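Local coordinates for protein prolyl oligopeptidase (Novosphingobium capsulatum, PDB 1YR2) that probably hydrolyses oligopeptides on the carboxyl side of proline, and far less readily of alanine, as a serine endopeptidase of the S9A family, at residues D315-V323 against F332-K341; S424-A432 against P504-T512. All coordinates share one frame; numbering follows the deposited sequence.

Contact 1 (D315-V323 against F332-K341); sequences DLKAQWDFV and FVSGDGAPLK
Q319 and K341 meet because Q319 sets CG anti to its own N (chi1 179°) and runs on extended, while K341 bends at chi2 and chi4. The two side chains cross at about a right angle. They join the residue just before strand 320-326 to the loop that follows strand 329-334 in a beta hairpin, the two first strands of a four-stranded antiparallel propeller blade. K341 NZ donates to Q319 OE1 at 2.7 Å, with NZ tilted 22° from the carbonyl plane. The amide end of Q319 lies alongside V333, and its NE2 makes a weak hydrogen bond to V333 O.

The backbone pairing is regular. D321 and V333 form a hydrogen-bonded pair, with D321 N to V333 O at 2.9 Å and V333 N donating back to D321 O. Two residues on, G335 N donates to Q319 O. W320, F322, F332 and S334 line one face of the hairpin. F322 and F332 meet obliquely, with planes at 50°. The edge of the indole, at W320 CE3, lies 3.8 Å from F332 CB. V296 and V344 add apolar cover to W320. V333 lies on the opposite face with D321. V323 CG2 touches V333 CG2, and V369 of strand 365-372 packs against both valines.

S334 opens an ST turn, its OG accepting from D336 N at 3.1 Å. The same residue covers one face of W320: S334 CB stands 3.8 Å from the centroid of the six-membered ring.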
loop_
_atom_site.group_PDB
_atom_site.type_symbol
_atom_site.label_atom_id
_atom_site.label_comp_id
_atom_site.label_asym_id
_atom_site.label_seq_id
_atom_site.Cartn_x
_atom_site.Cartn_y
_atom_site.Cartn_z
ATOM N N ASP A 315 -15.321 7.916 26.719
ATOM C CA ASP A 315 -16.268 8.161 25.622
ATOM C C ASP A 315 -15.615 7.905 24.272
ATOM O O ASP A 315 -14.393 7.970 24.122
ATOM C CB ASP A 315 -16.835 9.581 25.672
ATOM C CG ASP A 315 -17.474 9.915 27.002
ATOM O OD1 ASP A 315 -18.345 9.129 27.472
ATOM O OD2 ASP A 315 -17.160 10.946 27.663
ATOM N N LEU A 316 -16.443 7.628 23.278
ATOM C CA LEU A 316 -15.981 7.423 21.918
ATOM C C LEU A 316 -15.993 8.726 21.190
ATOM O O LEU A 316 -17.042 9.122 20.669
ATOM C CB LEU A 316 -16.935 6.487 21.188
ATOM C CG LEU A 316 -16.877 5.009 21.507
ATOM C CD1 LEU A 316 -18.010 4.338 20.798
ATOM C CD2 LEU A 316 -15.545 4.438 21.042
ATOM N N LYS A 317 -14.844 9.400 21.150
ATOM C CA LYS A 317 -14.695 10.749 20.610
ATOM C C LYS A 317 -13.480 10.867 19.689
ATOM O O LYS A 317 -13.512 11.592 18.701
ATOM C CB LYS A 317 -14.488 11.765 21.749
ATOM C CG LYS A 317 -15.718 12.144 22.544
ATOM C CD LYS A 317 -15.348 13.162 23.654
ATOM C CE LYS A 317 -16.563 13.577 24.500
ATOM N NZ LYS A 317 -16.258 13.652 25.987
ATOM N N ALA A 318 -12.418 10.145 20.008
ATOM C CA ALA A 318 -11.151 10.233 19.276
ATOM C C ALA A 318 -10.375 8.912 19.257
ATOM O O ALA A 318 -10.651 8.026 20.059
ATOM C CB ALA A 318 -10.290 11.358 19.916
ATOM N N GLN A 319 -9.432 8.800 18.314
ATOM C CA GLN A 319 -8.405 7.773 18.293
ATOM C C GLN A 319 -7.420 7.921 19.470
ATOM O O GLN A 319 -6.889 8.965 19.713
ATOM C CB GLN A 319 -7.644 7.806 16.930
ATOM C CG GLN A 319 -6.492 6.773 16.789
ATOM C CD GLN A 319 -5.414 7.188 15.789
ATOM O OE1 GLN A 319 -5.719 7.464 14.659
ATOM N NE2 GLN A 319 -4.159 7.282 16.241
ATOM N N TRP A 320 -7.204 6.842 20.200
ATOM C CA TRP A 320 -6.209 6.715 21.267
ATOM C C TRP A 320 -5.562 5.345 21.120
ATOM O O TRP A 320 -6.095 4.361 21.643
ATOM C CB TRP A 320 -6.862 6.777 22.632
ATOM C CG TRP A 320 -7.311 8.112 23.007
ATOM C CD1 TRP A 320 -8.530 8.668 22.745
ATOM C CD2 TRP A 320 -6.556 9.112 23.694
ATOM N NE1 TRP A 320 -8.570 9.954 23.219
ATOM C CE2 TRP A 320 -7.385 10.244 23.831
ATOM C CE3 TRP A 320 -5.278 9.145 24.269
ATOM C CZ2 TRP A 320 -6.970 11.422 24.485
ATOM C CZ3 TRP A 320 -4.852 10.293 24.864
ATOM C CH2 TRP A 320 -5.697 11.428 24.990
ATOM N N ASP A 321 -4.462 5.279 20.380
ATOM C CA ASP A 321 -3.789 4.014 20.059
ATOM C C ASP A 321 -2.643 3.825 21.086
ATOM O O ASP A 321 -1.747 4.679 21.171
ATOM C CB ASP A 321 -3.124 4.074 18.691
ATOM C CG ASP A 321 -4.120 4.032 17.530
ATOM O OD1 ASP A 321 -5.265 3.555 17.680
ATOM O OD2 ASP A 321 -3.776 4.455 16.431
ATOM N N PHE A 322 -2.680 2.729 21.821
ATOM C CA PHE A 322 -1.690 2.477 22.882
ATOM C C PHE A 322 -0.356 2.112 22.257
ATOM O O PHE A 322 -0.296 1.272 21.417
ATOM C CB PHE A 322 -2.192 1.323 23.742
ATOM C CG PHE A 322 -1.234 0.872 24.821
ATOM C CD1 PHE A 322 -0.706 1.753 25.715
ATOM C CD2 PHE A 322 -0.910 -0.476 24.918
ATOM C CE1 PHE A 322 0.168 1.313 26.681
ATOM C CE2 PHE A 322 -0.069 -0.916 25.904
ATOM C CZ PHE A 322 0.447 -0.011 26.789
ATOM N N VAL A 323 0.704 2.776 22.698
ATOM C CA VAL A 323 2.055 2.489 22.204
ATOM C C VAL A 323 2.714 1.476 23.132
ATOM O O VAL A 323 2.893 0.321 22.742
ATOM C CB VAL A 323 2.865 3.785 22.066
ATOM C CG1 VAL A 323 4.268 3.524 21.575
ATOM C CG2 VAL A 323 2.212 4.730 21.107
ATOM N N PHE A 332 0.342 7.065 24.149
ATOM C CA PHE A 332 -0.680 6.832 23.157
ATOM C C PHE A 332 -0.481 7.764 21.955
ATOM O O PHE A 332 0.008 8.888 22.077
ATOM C CB PHE A 332 -2.108 7.151 23.739
ATOM C CG PHE A 332 -2.540 6.222 24.828
ATOM C CD1 PHE A 332 -2.150 6.481 26.130
ATOM C CD2 PHE A 332 -3.353 5.112 24.574
ATOM C CE1 PHE A 332 -2.530 5.669 27.160
ATOM C CE2 PHE A 332 -3.750 4.278 25.631
ATOM C CZ PHE A 332 -3.326 4.546 26.915
ATOM N N VAL A 333 -0.886 7.314 20.785
ATOM C CA VAL A 333 -1.039 8.207 19.630
ATOM C C VAL A 333 -2.491 8.666 19.704
ATOM O O VAL A 333 -3.393 7.846 19.585
ATOM C CB VAL A 333 -0.818 7.483 18.292
ATOM C CG1 VAL A 333 -1.041 8.417 17.112
ATOM C CG2 VAL A 333 0.605 6.872 18.265
ATOM N N SER A 334 -2.694 9.974 19.849
ATOM C CA SER A 334 -4.009 10.538 20.028
ATOM C C SER A 334 -4.430 11.421 18.867
ATOM O O SER A 334 -3.658 12.241 18.382
ATOM C CB SER A 334 -4.091 11.307 21.342
ATOM O OG SER A 334 -5.379 11.854 21.522
ATOM N N GLY A 335 -5.709 11.283 18.500
ATOM C CA GLY A 335 -6.394 12.127 17.529
ATOM C C GLY A 335 -7.245 13.232 18.164
ATOM O O GLY A 335 -7.926 14.004 17.456
ATOM N N ASP A 336 -7.199 13.354 19.493
ATOM C CA ASP A 336 -8.100 14.263 20.228
ATOM C C ASP A 336 -7.703 15.708 19.983
ATOM O O ASP A 336 -6.629 16.145 20.423
ATOM C CB ASP A 336 -8.074 13.903 21.705
ATOM C CG ASP A 336 -8.987 14.783 22.549
ATOM O OD1 ASP A 336 -10.151 14.992 22.167
ATOM O OD2 ASP A 336 -8.586 15.323 23.591
ATOM N N GLY A 337 -8.538 16.415 19.224
ATOM C CA GLY A 337 -8.241 17.786 18.810
ATOM C C GLY A 337 -7.099 17.870 17.801
ATOM O O GLY A 337 -6.519 18.935 17.607
ATOM N N ALA A 338 -6.786 16.764 17.143
ATOM C CA ALA A 338 -5.570 16.647 16.306
ATOM C C ALA A 338 -5.811 15.719 15.141
ATOM O O ALA A 338 -5.493 14.530 15.193
ATOM C CB ALA A 338 -4.390 16.147 17.109
ATOM N N PRO A 339 -6.341 16.244 14.053
ATOM C CA PRO A 339 -6.553 15.391 12.879
ATOM C C PRO A 339 -5.301 14.654 12.372
ATOM O O PRO A 339 -5.432 13.535 11.863
ATOM C CB PRO A 339 -7.080 16.377 11.824
ATOM C CG PRO A 339 -7.692 17.500 12.638
ATOM C CD PRO A 339 -6.833 17.621 13.860
ATOM N N LEU A 340 -4.129 15.269 12.492
ATOM C CA LEU A 340 -2.850 14.662 12.069
ATOM C C LEU A 340 -2.116 13.914 13.190
ATOM O O LEU A 340 -0.997 13.425 12.996
ATOM C CB LEU A 340 -1.941 15.730 11.480
ATOM C CG LEU A 340 -2.467 16.363 10.187
ATOM C CD1 LEU A 340 -1.383 17.218 9.560
ATOM C CD2 LEU A 340 -2.865 15.310 9.217
ATOM N N LYS A 341 -2.743 13.888 14.355
ATOM C CA LYS A 341 -2.380 13.089 15.544
ATOM C C LYS A 341 -1.215 13.701 16.318
ATOM O O LYS A 341 -0.503 14.542 15.797
ATOM C CB LYS A 341 -2.109 11.603 15.269
ATOM C CG LYS A 341 -3.046 10.816 14.312
ATOM C CD LYS A 341 -4.517 10.793 14.647
ATOM C CE LYS A 341 -5.362 10.470 13.360
ATOM N NZ LYS A 341 -5.001 9.185 12.660
#

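Contact 2 (S424-A432 against P504-T512)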
loop_
_atom_site.group_PDB
_atom_site.type_symbol
_atom_site.label_atom_id
_atom_site.label_comp_id
_atom_site.label_asym_id
_atom_site.label_seq_id
_atom_site.Cartn_x
_atom_site.Cartn_y
_atom_site.Cartn_z
ATOM N N SER A 424 10.903 -1.618 9.520
ATOM C CA SER A 424 10.587 -2.130 8.204
ATOM C C SER A 424 10.602 -0.974 7.176
ATOM O O SER A 424 9.984 0.059 7.395
ATOM C CB SER A 424 9.233 -2.846 8.243
ATOM O OG SER A 424 8.934 -3.331 6.947
ATOM N N PHE A 425 11.314 -1.157 6.072
ATOM C CA PHE A 425 11.539 -0.090 5.080
ATOM C C PHE A 425 11.290 -0.652 3.682
ATOM O O PHE A 425 11.761 -1.775 3.324
ATOM C CB PHE A 425 12.949 0.425 5.198
ATOM C CG PHE A 425 13.312 1.454 4.184
ATOM C CD1 PHE A 425 12.929 2.753 4.351
ATOM C CD2 PHE A 425 14.023 1.108 3.057
ATOM C CE1 PHE A 425 13.292 3.719 3.427
ATOM C CE2 PHE A 425 14.358 2.073 2.085
ATOM C CZ PHE A 425 14.010 3.368 2.278
ATOM N N SER A 426 10.647 0.139 2.826
ATOM C CA SER A 426 10.506 -0.252 1.428
ATOM C C SER A 426 10.562 0.977 0.528
ATOM O O SER A 426 10.388 2.134 0.994
ATOM C CB SER A 426 9.222 -1.028 1.231
ATOM O OG SER A 426 8.141 -0.120 1.125
ATOM N N SER A 427 10.842 0.771 -0.746
ATOM C CA SER A 427 10.809 1.870 -1.685
ATOM C C SER A 427 10.750 1.326 -3.099
ATOM O O SER A 427 10.678 0.144 -3.276
ATOM C CB SER A 427 12.041 2.791 -1.522
ATOM O OG SER A 427 11.777 4.055 -2.128
ATOM N N PHE A 428 10.785 2.199 -4.107
ATOM C CA PHE A 428 10.633 1.754 -5.492
ATOM C C PHE A 428 11.724 0.773 -5.904
ATOM O O PHE A 428 11.498 -0.060 -6.776
ATOM C CB PHE A 428 10.575 2.941 -6.444
ATOM C CG PHE A 428 9.486 3.887 -6.140
ATOM C CD1 PHE A 428 8.180 3.548 -6.399
ATOM C CD2 PHE A 428 9.756 5.117 -5.512
ATOM C CE1 PHE A 428 7.142 4.403 -6.096
ATOM C CE2 PHE A 428 8.711 6.025 -5.250
ATOM C CZ PHE A 428 7.397 5.643 -5.521
ATOM N N THR A 429 12.891 0.818 -5.253
ATOM C CA THR A 429 13.955 -0.141 -5.568
ATOM C C THR A 429 14.365 -0.955 -4.382
ATOM O O THR A 429 15.455 -1.557 -4.370
ATOM C CB THR A 429 15.184 0.585 -6.098
ATOM O OG1 THR A 429 15.542 1.617 -5.153
ATOM C CG2 THR A 429 14.807 1.307 -7.401
ATOM N N GLN A 430 13.488 -1.039 -3.405
ATOM C CA GLN A 430 13.746 -1.813 -2.184
ATOM C C GLN A 430 12.503 -2.555 -1.758
ATOM O O GLN A 430 11.602 -1.988 -1.123
ATOM C CB GLN A 430 14.264 -0.887 -1.093
ATOM C CG GLN A 430 14.523 -1.535 0.259
ATOM C CD GLN A 430 15.583 -2.573 0.163
ATOM O OE1 GLN A 430 16.764 -2.240 0.153
ATOM N NE2 GLN A 430 15.177 -3.838 0.074
ATOM N N PRO A 431 12.398 -3.840 -2.082
ATOM C CA PRO A 431 11.338 -4.637 -1.485
ATOM C C PRO A 431 11.420 -4.583 0.039
ATOM O O PRO A 431 12.520 -4.470 0.584
ATOM C CB PRO A 431 11.615 -6.050 -2.018
ATOM C CG PRO A 431 12.504 -5.848 -3.206
ATOM C CD PRO A 431 13.301 -4.635 -2.927
ATOM N N ALA A 432 10.273 -4.679 0.717
ATOM C CA ALA A 432 10.187 -4.461 2.144
ATOM C C ALA A 432 11.269 -5.283 2.809
ATOM O O ALA A 432 11.408 -6.473 2.544
ATOM C CB ALA A 432 8.880 -4.877 2.669
ATOM N N PRO A 504 6.072 5.918 -1.411
ATOM C CA PRO A 504 6.874 4.880 -2.065
ATOM C C PRO A 504 6.484 3.440 -1.676
ATOM O O PRO A 504 6.172 3.156 -0.542
ATOM C CB PRO A 504 8.310 5.192 -1.604
ATOM C CG PRO A 504 8.298 6.677 -1.325
ATOM C CD PRO A 504 6.932 6.886 -0.681
ATOM N N TRP A 505 6.572 2.547 -2.644
ATOM C CA TRP A 505 6.396 1.123 -2.433
ATOM C C TRP A 505 7.192 0.383 -3.506
ATOM O O TRP A 505 7.591 0.986 -4.499
ATOM C CB TRP A 505 4.918 0.742 -2.475
ATOM C CG TRP A 505 4.302 0.557 -3.827
ATOM C CD1 TRP A 505 4.044 -0.630 -4.443
ATOM C CD2 TRP A 505 3.858 1.576 -4.723
ATOM N NE1 TRP A 505 3.488 -0.411 -5.688
ATOM C CE2 TRP A 505 3.368 0.943 -5.876
ATOM C CE3 TRP A 505 3.859 2.973 -4.679
ATOM C CZ2 TRP A 505 2.848 1.646 -6.952
ATOM C CZ3 TRP A 505 3.322 3.686 -5.756
ATOM C CH2 TRP A 505 2.829 3.009 -6.881
ATOM N N PHE A 506 7.356 -0.905 -3.323
ATOM C CA PHE A 506 8.086 -1.708 -4.292
ATOM C C PHE A 506 7.122 -2.368 -5.247
ATOM O O PHE A 506 6.280 -3.160 -4.829
ATOM C CB PHE A 506 9.014 -2.769 -3.620
ATOM C CG PHE A 506 9.732 -3.596 -4.636
ATOM C CD1 PHE A 506 10.777 -3.073 -5.309
ATOM C CD2 PHE A 506 9.271 -4.857 -4.983
ATOM C CE1 PHE A 506 11.435 -3.783 -6.344
ATOM C CE2 PHE A 506 9.908 -5.594 -5.992
ATOM C CZ PHE A 506 10.992 -5.044 -6.673
ATOM N N SER A 507 7.258 -2.052 -6.534
ATOM C CA SER A 507 6.504 -2.641 -7.611
ATOM C C SER A 507 7.471 -3.415 -8.498
ATOM O O SER A 507 8.387 -2.811 -9.066
ATOM C CB SER A 507 5.888 -1.516 -8.480
ATOM O OG SER A 507 5.383 -2.023 -9.690
ATOM N N ALA A 508 7.240 -4.701 -8.639
ATOM C CA ALA A 508 8.038 -5.524 -9.534
ATOM C C ALA A 508 7.911 -5.050 -10.999
ATOM O O ALA A 508 8.880 -5.071 -11.756
ATOM C CB ALA A 508 7.647 -6.981 -9.399
ATOM N N GLY A 509 6.716 -4.640 -11.415
ATOM C CA GLY A 509 6.538 -4.061 -12.734
ATOM C C GLY A 509 7.354 -2.806 -12.976
ATOM O O GLY A 509 8.095 -2.730 -13.949
ATOM N N PHE A 510 7.328 -1.876 -12.050
ATOM C CA PHE A 510 8.112 -0.635 -12.232
ATOM C C PHE A 510 9.601 -0.941 -12.199
ATOM O O PHE A 510 10.373 -0.361 -12.979
ATOM C CB PHE A 510 7.756 0.453 -11.255
ATOM C CG PHE A 510 6.332 0.975 -11.427
ATOM C CD1 PHE A 510 5.705 0.969 -12.687
ATOM C CD2 PHE A 510 5.637 1.429 -10.348
ATOM C CE1 PHE A 510 4.358 1.390 -12.826
ATOM C CE2 PHE A 510 4.311 1.894 -10.488
ATOM C CZ PHE A 510 3.678 1.854 -11.710
ATOM N N MET A 511 9.992 -1.886 -11.371
ATOM C CA MET A 511 11.408 -2.269 -11.267
ATOM C C MET A 511 11.944 -2.877 -12.557
ATOM O O MET A 511 13.130 -2.728 -12.887
ATOM C CB MET A 511 11.597 -3.234 -10.120
ATOM C CG MET A 511 13.046 -3.517 -9.745
ATOM S SD MET A 511 13.836 -2.010 -9.052
ATOM C CE MET A 511 15.321 -2.278 -9.740
ATOM N N THR A 512 11.083 -3.590 -13.265
ATOM C CA THR A 512 11.435 -4.182 -14.550
ATOM C C THR A 512 11.860 -3.062 -15.517
ATOM O O THR A 512 12.856 -3.199 -16.246
ATOM C CB THR A 512 10.215 -4.978 -15.128
ATOM O OG1 THR A 512 9.875 -6.058 -14.254
ATOM C CG2 THR A 512 10.530 -5.625 -16.520
HETATM O O HOH W 1 6.497 -1.929 -0.672
HETATM O O HOH W 2 9.059 -0.334 -7.988
#
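P431 lies over the face of F506, its CG 3.6 Å from the ring centroid and only 2° off the normal, a CH-pi contact. The contact joins a blade of the beta-propeller to the alpha/beta-hydrolase domain. S427 O comes to the edge of the same F506 ring, in its plane. F428 packs against P504 and W505. Its ring sets an edge toward the face of W505 in an offset edge-to-face pair, centroids 5.7 Å apart. F428 CE2 also touches P504 CB at 3.8 Å. M511 brings its SD to 3.8 Å from T429 CG2.

No direct hydrogen bond crosses between the segments; two waters do that work. One lies between S426 OG and F506 N. The other donates to F428 O and accepts from S507 N.

Further out, a type I turn from S427 to Q430 places F428 and T429. It is closed by Q430 N to S427 O; S427 N also donates back to Q430 O. F477 and V479 of strand 473-481 pack on F428, and S427 OG is hydrogen-bonded to I406 O. On the other segment S507 is the N-cap of helix 508-514, which carries M511. F510 N donates to S507 OG at 3.1 Å.

In the fold
Contact 1 comes first along the chain and is complete before contact 2 begins. Their centres are 31 Å apart and their nearest atoms about 15 Å, so they do not touch. Both draw on propeller blades, but different ones. Contact 1 stays within the blade of strands 320-326 to 354-357, pairing its first two strands. Contact 2 starts from the blade of strands 408-413 to 443-446 and reaches helix 508-514 in the hydrolase domain. It lies nearer the middle of the chain, 11 Å from its centre against 23 Å. One contact is therefore internal to a blade, and the other joins the propeller to the domain with the alpha/beta-hydrolase fold.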